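Local coordinates for protein putative NAD dependent dehydrogenase (Micromonospora echinospora, PDB 6NOR) that binds NAD and is probably an oxidoreductase of the GFO/IDH/MocA family that takes part in gentamicin biosynthesis, at residues L344-R349 with R355-N360; L210-I215 with P334-A339; A292-N297 with W305-N310; E41-D46 with H315-V320. All blocks are in the same frame, centred on the assembly; numbering follows the deposited sequence.

How the contacts relate
The four contacts form two touching pairs, and contact 1 lies on the opposite side of the chain's centre from contacts 3 and 4. Contacts 1 and 2 share helix 334-353, their centres about 15 Å apart, and meet where Met-359 CB lies 3.2 Å from Ile-215 O. Contacts 3 and 4 lie about 19 Å apart between centres and join through Ile-308 CG2 and Val-42 CG2, 3.6 Å from each other; along the chain, contact 3 is nested within the loop that contact 4 closes. Their side chains Trp-307 and Asp-317 are about 7 and 9 Å from bound NAD; in contact 2, the side chain of Asp-336 is about 12 Å from that of NAD-binding Lys-116.

Contact 1 of 4, residues L344-R349 with R355-N360; sequences LEAAYR and RKVEMN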
loop_
_atom_site.group_PDB
_atom_site.type_symbol
_atom_site.label_atom_id
_atom_site.label_comp_id
_atom_site.label_asym_id
_atom_site.label_seq_id
_atom_site.Cartn_x
_atom_site.Cartn_y
_atom_site.Cartn_z
ATOM N N LEU A 344 24.321 -2.952 -22.525
ATOM C CA LEU A 344 23.278 -3.604 -23.319
ATOM C C LEU A 344 23.853 -4.532 -24.378
ATOM O O LEU A 344 23.278 -5.586 -24.665
ATOM C CB LEU A 344 22.377 -2.577 -24.008
ATOM C CG LEU A 344 21.512 -1.661 -23.137
ATOM C CD1 LEU A 344 20.669 -0.753 -24.018
ATOM C CD2 LEU A 344 20.638 -2.483 -22.233
ATOM N N GLU A 345 24.967 -4.138 -24.983
ATOM C CA GLU A 345 25.578 -4.985 -25.997
ATOM C C GLU A 345 26.120 -6.246 -25.324
ATOM O O GLU A 345 25.984 -7.337 -25.852
ATOM C CB GLU A 345 26.673 -4.230 -26.764
ATOM C CG GLU A 345 27.845 -5.086 -27.246
ATOM C CD GLU A 345 27.558 -5.794 -28.565
ATOM O OE1 GLU A 345 26.420 -5.655 -29.071
ATOM O OE2 GLU A 345 28.457 -6.496 -29.088
ATOM N N ALA A 346 26.685 -6.096 -24.132
ATOM C CA ALA A 346 27.162 -7.243 -23.376
ATOM C C ALA A 346 26.009 -8.165 -23.000
ATOM O O ALA A 346 26.121 -9.375 -23.114
ATOM C CB ALA A 346 27.905 -6.797 -22.140
ATOM N N ALA A 347 24.894 -7.578 -22.578
ATOM C CA ALA A 347 23.727 -8.345 -22.209
ATOM C C ALA A 347 23.180 -9.171 -23.375
ATOM O O ALA A 347 22.862 -10.335 -23.207
ATOM C CB ALA A 347 22.650 -7.423 -21.657
ATOM N N TYR A 348 23.087 -8.578 -24.554
ATOM C CA TYR A 348 22.627 -9.305 -25.736
ATOM C C TYR A 348 23.573 -10.458 -26.115
ATOM O O TYR A 348 23.144 -11.516 -26.561
ATOM C CB TYR A 348 22.469 -8.353 -26.932
ATOM C CG TYR A 348 21.149 -7.612 -26.961
ATOM C CD1 TYR A 348 19.936 -8.300 -27.062
ATOM C CD2 TYR A 348 21.106 -6.220 -26.887
ATOM C CE1 TYR A 348 18.731 -7.616 -27.097
ATOM C CE2 TYR A 348 19.909 -5.532 -26.931
ATOM C CZ TYR A 348 18.730 -6.225 -27.036
ATOM O OH TYR A 348 17.546 -5.533 -27.066
ATOM N N ARG A 349 24.864 -10.254 -25.937
ATOM C CA ARG A 349 25.799 -11.344 -26.170
ATOM C C ARG A 349 25.596 -12.478 -25.176
ATOM O O ARG A 349 25.545 -13.635 -25.567
ATOM C CB ARG A 349 27.234 -10.840 -26.110
ATOM C CG ARG A 349 27.653 -10.170 -27.397
ATOM C CD ARG A 349 28.980 -9.501 -27.221
ATOM N NE ARG A 349 29.941 -10.422 -26.630
ATOM C CZ ARG A 349 31.032 -10.028 -25.989
ATOM N NH1 ARG A 349 31.275 -8.724 -25.855
ATOM N NH2 ARG A 349 31.867 -10.929 -25.483
ATOM N N ARG A 355 26.095 -17.474 -21.362
ATOM C CA ARG A 355 27.298 -17.365 -20.580
ATOM C C ARG A 355 27.435 -15.956 -20.007
ATOM O O ARG A 355 26.933 -14.997 -20.564
ATOM C CB ARG A 355 28.523 -17.700 -21.438
ATOM C CG ARG A 355 29.143 -16.475 -22.056
ATOM C CD ARG A 355 30.431 -16.769 -22.804
ATOM N NE ARG A 355 31.171 -15.542 -23.124
ATOM C CZ ARG A 355 30.976 -14.807 -24.217
ATOM N NH1 ARG A 355 30.055 -15.161 -25.103
ATOM N NH2 ARG A 355 31.698 -13.714 -24.423
ATOM N N LYS A 356 28.133 -15.845 -18.891
ATOM C CA LYS A 356 28.468 -14.560 -18.320
ATOM C C LYS A 356 29.455 -13.853 -19.255
ATOM O O LYS A 356 30.363 -14.487 -19.773
ATOM C CB LYS A 356 29.063 -14.746 -16.928
ATOM C CG LYS A 356 29.438 -13.463 -16.224
ATOM C CD LYS A 356 30.450 -13.717 -15.112
ATOM C CE LYS A 356 29.793 -14.275 -13.874
ATOM N NZ LYS A 356 30.792 -14.933 -12.980
ATOM N N VAL A 357 29.271 -12.553 -19.472
ATOM C CA VAL A 357 30.167 -11.772 -20.331
ATOM C C VAL A 357 30.943 -10.770 -19.476
ATOM O O VAL A 357 30.359 -9.917 -18.817
ATOM C CB VAL A 357 29.370 -11.053 -21.470
ATOM C CG1 VAL A 357 30.226 -10.055 -22.227
ATOM C CG2 VAL A 357 28.773 -12.079 -22.451
ATOM N N GLU A 358 32.265 -10.908 -19.459
ATOM C CA GLU A 358 33.148 -9.987 -18.745
ATOM C C GLU A 358 33.227 -8.653 -19.455
ATOM O O GLU A 358 33.429 -8.610 -20.653
ATOM C CB GLU A 358 34.552 -10.574 -18.616
ATOM C CG GLU A 358 34.605 -11.904 -17.894
ATOM C CD GLU A 358 34.340 -11.767 -16.407
ATOM O OE1 GLU A 358 34.803 -10.769 -15.812
ATOM O OE2 GLU A 358 33.660 -12.651 -15.838
ATOM N N MET A 359 33.046 -7.564 -18.721
ATOM C CA MET A 359 33.208 -6.237 -19.298
ATOM C C MET A 359 34.658 -5.834 -19.209
ATOM O O MET A 359 35.456 -6.469 -18.526
ATOM C CB MET A 359 32.357 -5.190 -18.583
ATOM C CG MET A 359 30.935 -5.605 -18.367
ATOM S SD MET A 359 29.916 -5.235 -19.779
ATOM C CE MET A 359 29.814 -3.458 -19.638
ATOM N N ASN A 360 34.989 -4.754 -19.889
ATOM C CA ASN A 360 36.334 -4.227 -19.835
ATOM C C ASN A 360 36.286 -2.748 -20.200
ATOM O O ASN A 360 37.101 -1.950 -19.735
ATOM C CB ASN A 360 37.257 -5.016 -20.775
#
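Ala-346 and Val-357 are the centre of an apolar patch between helix 334-353 and strand 357-358. The methyl CB of Ala-346 lies 4.0 Å from CG1 of Val-357 and closer still, 3.5 Å, to SD of Met-359. The methionine chain is bent at both chi2 (-86°) and chi3, a double turn that carries its sulfur back toward the helix instead of along the strand. The other valine methyl, CG2, rests 3.8 Å from the carbonyl O of Ala-346.

The charged part involves the guanidinium groups of Arg-349 and Arg-355, whose planes are 39° apart. NH2 of Arg-349 comes within 3.0 Å of NH2 of Arg-355, edge toward edge; both are donors, so no hydrogen bond joins them, and the closeness of like charges would be unfavourable taken alone. A salt bridge from Arg-355 NH1 to Asp-353 probably offsets it. Val-357 serves both arginines: CG1 sits 3.6 Å above the Arg-349 guanidinium plane, toward its rim, while CG2 covers the centre of the Arg-355 group.

Within the fold, strand 357-358, outermost within this chain, pairs antiparallel with strand 215-223 through backbone bonds of Val-357 with Val-218 and of Met-359 with Arg-216, while Lys-356 bonds through its backbone to a neighbouring subunit. Helix 334-353 packs against the same sheet by Ala-347 on Val-218, and against helix 199-209 by Leu-344 on Trp-200 and Val-203.

Contact 2 of 4, residues L210-I215 with P334-A339; sequences LGKPAI and PDDAVA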
loop_
_atom_site.group_PDB
_atom_site.type_symbol
_atom_site.label_atom_id
_atom_site.label_comp_id
_atom_site.label_asym_id
_atom_site.label_seq_id
_atom_site.Cartn_x
_atom_site.Cartn_y
_atom_site.Cartn_z
ATOM N N LEU A 210 23.621 3.527 -7.649
ATOM C CA LEU A 210 24.800 3.055 -6.922
ATOM C C LEU A 210 25.970 4.030 -6.880
ATOM O O LEU A 210 26.985 3.742 -6.253
ATOM C CB LEU A 210 25.297 1.739 -7.507
ATOM C CG LEU A 210 24.493 0.489 -7.188
ATOM C CD1 LEU A 210 25.320 -0.732 -7.499
ATOM C CD2 LEU A 210 24.057 0.491 -5.758
ATOM N N GLY A 211 25.842 5.164 -7.556
ATOM C CA GLY A 211 26.920 6.137 -7.611
ATOM C C GLY A 211 27.820 5.908 -8.807
ATOM O O GLY A 211 29.016 6.160 -8.749
ATOM N N LYS A 212 27.217 5.428 -9.891
ATOM C CA LYS A 212 27.892 5.128 -11.155
ATOM C C LYS A 212 29.250 4.430 -11.032
ATOM O O LYS A 212 30.256 4.957 -11.491
ATOM C CB LYS A 212 28.059 6.414 -11.960
ATOM C CG LYS A 212 26.754 7.059 -12.327
ATOM C CD LYS A 212 26.965 8.426 -12.935
ATOM C CE LYS A 212 25.645 8.983 -13.427
ATOM N NZ LYS A 212 25.789 10.298 -14.098
ATOM N N PRO A 213 29.280 3.243 -10.410
ATOM C CA PRO A 213 30.511 2.455 -10.400
ATOM C C PRO A 213 30.685 1.642 -11.678
ATOM O O PRO A 213 29.717 1.459 -12.420
ATOM C CB PRO A 213 30.316 1.532 -9.194
ATOM C CG PRO A 213 28.861 1.322 -9.129
ATOM C CD PRO A 213 28.253 2.638 -9.531
ATOM N N ALA A 214 31.906 1.167 -11.923
ATOM C CA ALA A 214 32.210 0.348 -13.091
ATOM C C ALA A 214 31.456 -0.971 -13.063
ATOM O O ALA A 214 31.272 -1.561 -12.009
ATOM C CB ALA A 214 33.700 0.079 -13.173
ATOM N N ILE A 215 31.024 -1.425 -14.229
ATOM C CA ILE A 215 30.393 -2.720 -14.362
ATOM C C ILE A 215 31.418 -3.780 -14.744
ATOM O O ILE A 215 32.103 -3.647 -15.741
ATOM C CB ILE A 215 29.285 -2.670 -15.406
ATOM C CG1 ILE A 215 28.178 -1.750 -14.901
ATOM C CG2 ILE A 215 28.798 -4.080 -15.745
ATOM C CD1 ILE A 215 26.977 -1.671 -15.779
ATOM N N PRO A 334 27.747 12.174 -22.013
ATOM C CA PRO A 334 27.929 11.085 -22.979
ATOM C C PRO A 334 28.700 9.878 -22.449
ATOM O O PRO A 334 28.485 8.789 -22.944
ATOM C CB PRO A 334 28.700 11.771 -24.106
ATOM C CG PRO A 334 28.155 13.172 -24.083
ATOM C CD PRO A 334 28.020 13.493 -22.629
ATOM N N ASP A 335 29.579 10.060 -21.475
ATOM C CA ASP A 335 30.220 8.933 -20.809
ATOM C C ASP A 335 29.181 7.962 -20.198
ATOM O O ASP A 335 29.348 6.749 -20.250
ATOM C CB ASP A 335 31.164 9.430 -19.713
ATOM C CG ASP A 335 32.372 10.176 -20.269
ATOM O OD1 ASP A 335 32.940 9.721 -21.287
ATOM O OD2 ASP A 335 32.749 11.226 -19.696
ATOM N N ASP A 336 28.113 8.505 -19.621
ATOM C CA ASP A 336 27.083 7.668 -19.038
ATOM C C ASP A 336 26.353 6.890 -20.134
ATOM O O ASP A 336 26.070 5.698 -19.987
ATOM C CB ASP A 336 26.103 8.503 -18.207
ATOM C CG ASP A 336 26.780 9.210 -17.042
ATOM O OD1 ASP A 336 27.269 8.512 -16.134
ATOM O OD2 ASP A 336 26.798 10.462 -17.014
ATOM N N ALA A 337 26.074 7.548 -21.248
ATOM C CA ALA A 337 25.423 6.850 -22.344
ATOM C C ALA A 337 26.308 5.723 -22.898
ATOM O O ALA A 337 25.815 4.630 -23.185
ATOM C CB ALA A 337 25.053 7.820 -23.438
ATOM N N VAL A 338 27.608 5.981 -23.044
ATOM C CA VAL A 338 28.527 4.953 -23.510
ATOM C C VAL A 338 28.511 3.748 -22.565
ATOM O O VAL A 338 28.522 2.604 -23.002
ATOM C CB VAL A 338 29.981 5.500 -23.631
ATOM C CG1 VAL A 338 30.962 4.380 -23.805
ATOM C CG2 VAL A 338 30.098 6.454 -24.788
ATOM N N ALA A 339 28.478 4.003 -21.262
ATOM C CA ALA A 339 28.460 2.904 -20.323
ATOM C C ALA A 339 27.179 2.072 -20.480
ATOM O O ALA A 339 27.219 0.853 -20.417
ATOM C CB ALA A 339 28.606 3.418 -18.906
#
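A salt bridge between Lys-212 and Asp-336 ties the turn after helix 199-209, within the range of the GFO/IDH/MocA C-terminal family, to the first turn of helix 334-353. Helix 199-209 ends in a Schellman motif, with Gly-211 at positive phi (92°), a conformation in which a side chain would be jammed against the preceding carbonyl O. Lys-212 follows and leads the chain off toward strand 215-223.

The lysine chain is extended beyond CG and crosses the aspartate side chain at about a right angle. NZ of Lys-212 sits over one face of the Asp-336 carboxylate, equally far (3.1 Å) from OD1 and OD2, and both hydrogen bonds are weak because they come from above the plane. The methylenes follow closely, CD and CE of Lys-212 each lying 3.2 Å from Asp-336 OD1, so that one oxygen is flanked by the aliphatic chain as well as by the ammonium group. Neither partner depends on the other alone: NZ also hydrogen-bonds His-332 ND1, OD1 is in a salt bridge with NH1 of Arg-207, and OD2 is hydrogen-bonded to the backbone N of Thr-333.

Asp-336 is buried, yet both its oxygens are gripped. Two cationic side chains and the amino-terminal end of a helix converge on it, which would favour the ionised carboxylate. The Thr-333 and Arg-207 bonds are likely to restrict the carboxylate's rotation, while Lys-212 adds positive charge from over the face, so that the buried charge of Asp-336 is balanced by Lys-212 and Arg-207.

Contact 3 of 4, residues A292-N297 with W305-N310; sequences AVWEPN and WEWIRN
Trp-307 carries its ring at chi1 74°, with CG between the backbone N and the carbonyl carbon, and Trp-294 reaches it from the loop with chi1 -71°, CG beside the backbone N. The two indoles thereby form a T-shaped (edge-to-face) pair, joining the loop before helix 307-310 to the start of that helix. The benzo edge of Trp-294 points at the face of the Trp-307 pyrrole ring, with planes at 64° and centroids of the six- and five-membered rings 4.6 Å apart. CZ2 of Trp-294 lies 3.5 Å from CD1 of Trp-307, and CH2 of Trp-294 is equally close to Trp-307 CG.

On its opposite face the Trp-307 ring is covered by Ile-308 CG1, 3.5 Å above the plane and over its centre. Around it pack Phe-34 and Tyr-313, both NAD-binding residues, so this surface pair backs onto the cofactor site. A serine in place of Trp-307 would probably leave the Trp-294 edge without a face to lean on and open a gap beside Phe-34 and Tyr-313.

Outside the pair, Glu-306, at the N-cap position of helix 307-310, forms a salt bridge with Arg-309 of a neighbouring subunit, and Arg-309 one with Glu-306 of that subunit. Within the segment the Asn-310 amide fastens the helix to its lead-in: ND2 lies over one face of the Trp-305 ring and donates to Trp-305 O at 3.0 Å, from above the carbonyl plane.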
loop_
_atom_site.group_PDB
_atom_site.type_symbol
_atom_site.label_atom_id
_atom_site.label_comp_id
_atom_site.label_asym_id
_atom_site.label_seq_id
_atom_site.Cartn_x
_atom_site.Cartn_y
_atom_site.Cartn_z
ATOM N N ALA A 292 -11.166 10.936 -18.007
ATOM C CA ALA A 292 -9.866 11.580 -18.093
ATOM C C ALA A 292 -8.726 10.662 -17.695
ATOM O O ALA A 292 -7.670 11.135 -17.305
ATOM C CB ALA A 292 -9.838 12.840 -17.237
ATOM N N VAL A 293 -8.920 9.353 -17.791
ATOM C CA VAL A 293 -7.849 8.450 -17.393
ATOM C C VAL A 293 -7.435 7.504 -18.521
ATOM O O VAL A 293 -8.272 6.997 -19.258
ATOM C CB VAL A 293 -8.247 7.650 -16.134
ATOM C CG1 VAL A 293 -7.227 6.562 -15.813
ATOM C CG2 VAL A 293 -8.373 8.581 -14.951
ATOM N N TRP A 294 -6.121 7.331 -18.660
ATOM C CA TRP A 294 -5.507 6.332 -19.528
ATOM C C TRP A 294 -6.144 4.959 -19.378
ATOM O O TRP A 294 -6.246 4.439 -18.271
ATOM C CB TRP A 294 -4.018 6.206 -19.210
ATOM C CG TRP A 294 -3.164 7.368 -19.629
ATOM C CD1 TRP A 294 -3.501 8.383 -20.484
ATOM C CD2 TRP A 294 -1.818 7.625 -19.210
ATOM N NE1 TRP A 294 -2.445 9.253 -20.620
ATOM C CE2 TRP A 294 -1.401 8.812 -19.848
ATOM C CE3 TRP A 294 -0.925 6.964 -18.352
ATOM C CZ2 TRP A 294 -0.134 9.352 -19.659
ATOM C CZ3 TRP A 294 0.337 7.507 -18.163
ATOM C CH2 TRP A 294 0.722 8.685 -18.819
ATOM N N GLU A 295 -6.555 4.362 -20.488
ATOM C CA GLU A 295 -7.111 3.018 -20.441
ATOM C C GLU A 295 -6.006 2.041 -20.052
ATOM O O GLU A 295 -4.872 2.199 -20.489
ATOM C CB GLU A 295 -7.736 2.661 -21.783
ATOM C CG GLU A 295 -8.533 3.820 -22.366
ATOM C CD GLU A 295 -9.681 3.374 -23.249
ATOM O OE1 GLU A 295 -9.441 3.107 -24.445
ATOM O OE2 GLU A 295 -10.827 3.298 -22.752
ATOM N N PRO A 296 -6.318 1.041 -19.205
ATOM C CA PRO A 296 -7.636 0.689 -18.659
ATOM C C PRO A 296 -8.151 1.695 -17.625
ATOM O O PRO A 296 -7.438 2.034 -16.684
ATOM C CB PRO A 296 -7.383 -0.674 -18.011
ATOM C CG PRO A 296 -5.945 -0.610 -17.575
ATOM C CD PRO A 296 -5.246 0.203 -18.636
ATOM N N ASN A 297 -9.378 2.165 -17.809
ATOM C CA ASN A 297 -9.943 3.173 -16.930
ATOM C C ASN A 297 -11.300 2.784 -16.358
ATOM O O ASN A 297 -12.202 3.633 -16.243
ATOM C CB ASN A 297 -10.073 4.492 -17.674
ATOM C CG ASN A 297 -10.910 4.371 -18.918
ATOM O OD1 ASN A 297 -11.483 3.321 -19.193
ATOM N ND2 ASN A 297 -11.007 5.458 -19.669
ATOM N N TRP A 305 -0.803 11.672 -11.938
ATOM C CA TRP A 305 -0.884 13.130 -12.036
ATOM C C TRP A 305 0.459 13.634 -12.554
ATOM O O TRP A 305 1.483 13.030 -12.283
ATOM C CB TRP A 305 -1.242 13.774 -10.685
ATOM C CG TRP A 305 -0.334 13.376 -9.557
ATOM C CD1 TRP A 305 -0.418 12.238 -8.802
ATOM C CD2 TRP A 305 0.769 14.126 -9.027
ATOM N NE1 TRP A 305 0.588 12.221 -7.858
ATOM C CE2 TRP A 305 1.327 13.368 -7.982
ATOM C CE3 TRP A 305 1.344 15.362 -9.352
ATOM C CZ2 TRP A 305 2.433 13.802 -7.256
ATOM C CZ3 TRP A 305 2.449 15.788 -8.642
ATOM C CH2 TRP A 305 2.981 15.011 -7.606
ATOM N N GLU A 306 0.432 14.732 -13.307
ATOM C CA GLU A 306 1.611 15.348 -13.911
ATOM C C GLU A 306 2.620 14.349 -14.465
ATOM O O GLU A 306 3.791 14.366 -14.089
ATOM C CB GLU A 306 2.296 16.272 -12.898
ATOM C CG GLU A 306 1.557 17.576 -12.662
ATOM C CD GLU A 306 2.351 18.606 -11.859
ATOM O OE1 GLU A 306 3.302 18.240 -11.137
ATOM O OE2 GLU A 306 2.010 19.803 -11.945
ATOM N N TRP A 307 2.178 13.494 -15.379
ATOM C CA TRP A 307 3.017 12.387 -15.804
ATOM C C TRP A 307 4.297 12.854 -16.502
ATOM O O TRP A 307 5.337 12.226 -16.370
ATOM C CB TRP A 307 2.216 11.411 -16.683
ATOM C CG TRP A 307 1.898 11.847 -18.071
ATOM C CD1 TRP A 307 0.763 12.479 -18.503
ATOM C CD2 TRP A 307 2.707 11.644 -19.234
ATOM N NE1 TRP A 307 0.831 12.700 -19.859
ATOM C CE2 TRP A 307 2.012 12.191 -20.331
ATOM C CE3 TRP A 307 3.954 11.055 -19.448
ATOM C CZ2 TRP A 307 2.526 12.178 -21.624
ATOM C CZ3 TRP A 307 4.464 11.038 -20.730
ATOM C CH2 TRP A 307 3.757 11.606 -21.803
ATOM N N ILE A 308 4.238 13.983 -17.201
ATOM C CA ILE A 308 5.406 14.484 -17.905
ATOM C C ILE A 308 6.466 15.007 -16.952
ATOM O O ILE A 308 7.618 14.613 -17.029
ATOM C CB ILE A 308 5.031 15.586 -18.885
ATOM C CG1 ILE A 308 4.095 15.034 -19.964
ATOM C CG2 ILE A 308 6.270 16.154 -19.516
ATOM C CD1 ILE A 308 3.727 16.052 -21.056
ATOM N N ARG A 309 6.076 15.893 -16.051
ATOM C CA ARG A 309 6.998 16.364 -15.034
ATOM C C ARG A 309 7.491 15.241 -14.120
ATOM O O ARG A 309 8.663 15.163 -13.781
ATOM C CB ARG A 309 6.343 17.450 -14.197
ATOM C CG ARG A 309 7.296 18.163 -13.276
ATOM C CD ARG A 309 6.566 19.221 -12.444
ATOM N NE ARG A 309 7.548 20.071 -11.794
ATOM C CZ ARG A 309 8.210 19.743 -10.690
ATOM N NH1 ARG A 309 7.974 18.592 -10.083
ATOM N NH2 ARG A 309 9.106 20.575 -10.187
ATOM N N ASN A 310 6.593 14.361 -13.718
ATOM C CA ASN A 310 6.973 13.318 -12.794
ATOM C C ASN A 310 7.851 12.243 -13.425
ATOM O O ASN A 310 8.566 11.560 -12.717
ATOM C CB ASN A 310 5.734 12.704 -12.167
ATOM C CG ASN A 310 5.246 13.501 -10.987
ATOM O OD1 ASN A 310 6.034 14.134 -10.316
ATOM N ND2 ASN A 310 3.953 13.465 -10.717
#

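Contact 4 of 4, residues E41-D46 with H315-V320; sequences EVLTAD and HQDRQV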
loop_
_atom_site.group_PDB
_atom_site.type_symbol
_atom_site.label_atom_id
_atom_site.label_comp_id
_atom_site.label_asym_id
_atom_site.label_seq_id
_atom_site.Cartn_x
_atom_site.Cartn_y
_atom_site.Cartn_z
ATOM N N GLU A 41 6.187 20.049 -26.235
ATOM C CA GLU A 41 5.362 20.614 -25.177
ATOM C C GLU A 41 6.222 21.071 -24.013
ATOM O O GLU A 41 5.962 22.104 -23.419
ATOM C CB GLU A 41 4.310 19.608 -24.705
ATOM C CG GLU A 41 3.685 19.982 -23.382
ATOM C CD GLU A 41 2.254 19.524 -23.240
ATOM O OE1 GLU A 41 1.546 20.076 -22.364
ATOM O OE2 GLU A 41 1.839 18.616 -23.995
ATOM N N VAL A 42 7.263 20.313 -23.691
ATOM C CA VAL A 42 8.147 20.695 -22.598
ATOM C C VAL A 42 8.977 21.916 -22.975
ATOM O O VAL A 42 9.143 22.827 -22.184
ATOM C CB VAL A 42 9.079 19.531 -22.187
ATOM C CG1 VAL A 42 10.193 20.019 -21.321
ATOM C CG2 VAL A 42 8.283 18.437 -21.458
ATOM N N LEU A 43 9.484 21.945 -24.200
ATOM C CA LEU A 43 10.390 23.015 -24.598
ATOM C C LEU A 43 9.649 24.338 -24.782
ATOM O O LEU A 43 10.145 25.369 -24.357
ATOM C CB LEU A 43 11.140 22.627 -25.869
ATOM C CG LEU A 43 12.125 21.488 -25.599
ATOM C CD1 LEU A 43 12.638 20.861 -26.882
ATOM C CD2 LEU A 43 13.275 21.996 -24.750
ATOM N N THR A 44 8.457 24.311 -25.379
ATOM C CA THR A 44 7.692 25.542 -25.560
ATOM C C THR A 44 7.197 26.135 -24.241
ATOM O O THR A 44 6.849 27.308 -24.190
ATOM C CB THR A 44 6.473 25.355 -26.471
ATOM O OG1 THR A 44 5.694 24.247 -26.012
ATOM C CG2 THR A 44 6.907 25.117 -27.911
ATOM N N ALA A 45 7.160 25.342 -23.178
ATOM C CA ALA A 45 6.803 25.894 -21.874
ATOM C C ALA A 45 7.956 26.685 -21.268
ATOM O O ALA A 45 7.778 27.377 -20.278
ATOM C CB ALA A 45 6.363 24.786 -20.907
ATOM N N ASP A 46 9.137 26.558 -21.864
ATOM C CA ASP A 46 10.348 27.238 -21.407
ATOM C C ASP A 46 10.419 28.562 -22.146
ATOM O O ASP A 46 10.496 28.569 -23.373
ATOM C CB ASP A 46 11.582 26.366 -21.691
ATOM C CG ASP A 46 12.861 26.890 -21.046
ATOM O OD1 ASP A 46 13.040 28.115 -20.940
ATOM O OD2 ASP A 46 13.709 26.061 -20.656
ATOM N N HIS A 315 12.628 18.423 -16.129
ATOM C CA HIS A 315 13.930 18.684 -15.519
ATOM C C HIS A 315 15.094 18.392 -16.464
ATOM O O HIS A 315 16.062 19.132 -16.505
ATOM C CB HIS A 315 14.082 17.881 -14.227
ATOM C CG HIS A 315 13.203 18.376 -13.126
ATOM N ND1 HIS A 315 11.872 18.030 -13.026
ATOM C CD2 HIS A 315 13.450 19.237 -12.110
ATOM C CE1 HIS A 315 11.339 18.651 -11.988
ATOM N NE2 HIS A 315 12.275 19.386 -11.416
ATOM N N GLN A 316 14.977 17.312 -17.221
ATOM C CA GLN A 316 15.966 16.969 -18.229
ATOM C C GLN A 316 16.142 18.096 -19.248
ATOM O O GLN A 316 17.241 18.576 -19.471
ATOM C CB GLN A 316 15.559 15.690 -18.938
ATOM C CG GLN A 316 16.418 15.327 -20.111
ATOM C CD GLN A 316 15.860 14.126 -20.828
ATOM O OE1 GLN A 316 16.292 13.001 -20.602
ATOM N NE2 GLN A 316 14.885 14.357 -21.689
ATOM N N ASP A 317 15.039 18.516 -19.848
ATOM C CA ASP A 317 15.084 19.515 -20.893
ATOM C C ASP A 317 15.469 20.884 -20.361
ATOM O O ASP A 317 16.065 21.657 -21.074
ATOM C CB ASP A 317 13.757 19.565 -21.624
ATOM C CG ASP A 317 13.544 18.334 -22.482
ATOM O OD1 ASP A 317 14.259 17.340 -22.242
ATOM O OD2 ASP A 317 12.682 18.358 -23.384
ATOM N N ARG A 318 15.184 21.166 -19.101
ATOM C CA ARG A 318 15.626 22.424 -18.549
ATOM C C ARG A 318 17.135 22.406 -18.399
ATOM O O ARG A 318 17.812 23.369 -18.705
ATOM C CB ARG A 318 14.973 22.723 -17.207
ATOM C CG ARG A 318 15.366 24.103 -16.684
ATOM C CD ARG A 318 14.905 24.338 -15.266
ATOM N NE ARG A 318 13.474 24.096 -15.089
ATOM C CZ ARG A 318 12.968 23.200 -14.244
ATOM N NH1 ARG A 318 13.779 22.456 -13.501
ATOM N NH2 ARG A 318 11.655 23.048 -14.138
ATOM N N GLN A 319 17.669 21.292 -17.943
ATOM C CA GLN A 319 19.100 21.198 -17.765
ATOM C C GLN A 319 19.860 21.132 -19.085
ATOM O O GLN A 319 20.992 21.584 -19.164
ATOM C CB GLN A 319 19.429 19.992 -16.911
ATOM C CG GLN A 319 19.023 20.226 -15.493
ATOM C CD GLN A 319 19.606 19.217 -14.560
ATOM O OE1 GLN A 319 20.737 18.756 -14.747
ATOM N NE2 GLN A 319 18.839 18.858 -13.536
ATOM N N VAL A 320 19.247 20.572 -20.117
ATOM C CA VAL A 320 19.875 20.573 -21.427
ATOM C C VAL A 320 19.958 21.995 -22.007
ATOM O O VAL A 320 20.997 22.424 -22.485
ATOM C CB VAL A 320 19.122 19.665 -22.391
ATOM C CG1 VAL A 320 19.586 19.905 -23.791
ATOM C CG2 VAL A 320 19.333 18.201 -21.996
#
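The carboxylate of Asp-317 is wedged between Val-42 and Leu-43, which lie to opposite sides of its plane. On one side is the methyl CG1 of Val-42, 3.6 Å from Asp-317 OD2 and at the same distance from Asp-317 CB. On the other, Leu-43 brings its branch point: CG is 3.9 Å from OD2 of the aspartate, and CD2 lies about as near. The second oxygen is used within the helix, where NE2 of Gln-316 donates to OD1 of Asp-317 over 3.1 Å. This bond is almost straight (N-H...O angle 169°), arrives nearly in line with the CG-OD1 bond and leaves in the amide's own plane.

No hydrogen bond spans the two segments; helix 34-44, the first helix of the NAD-binding Rossmann fold, rests on helix 313-326 by van der Waals touches of aliphatic groups on Asp-317 CB and OD2. The polar link between the helices is one turn earlier in helix 34-44, where His-39 ND1 is hydrogen-bonded to Asp-317 OD2. A leucine in place of Asp-317 would probably leave His-39 ND1 and Gln-316 NE2 without their shared carboxylate and set both side chains freer to turn.

With chi1 at 166°, Val-42 has CG1 anti to its own N and pointed at the aspartate; the side chain also packs on Tyr-313 and Val-314. Leu-43 goes deeper, touching Val-321 of helix 313-326 and Val-90 of strand 86-91, and Gln-316 lies against NAD-binding Asn-144.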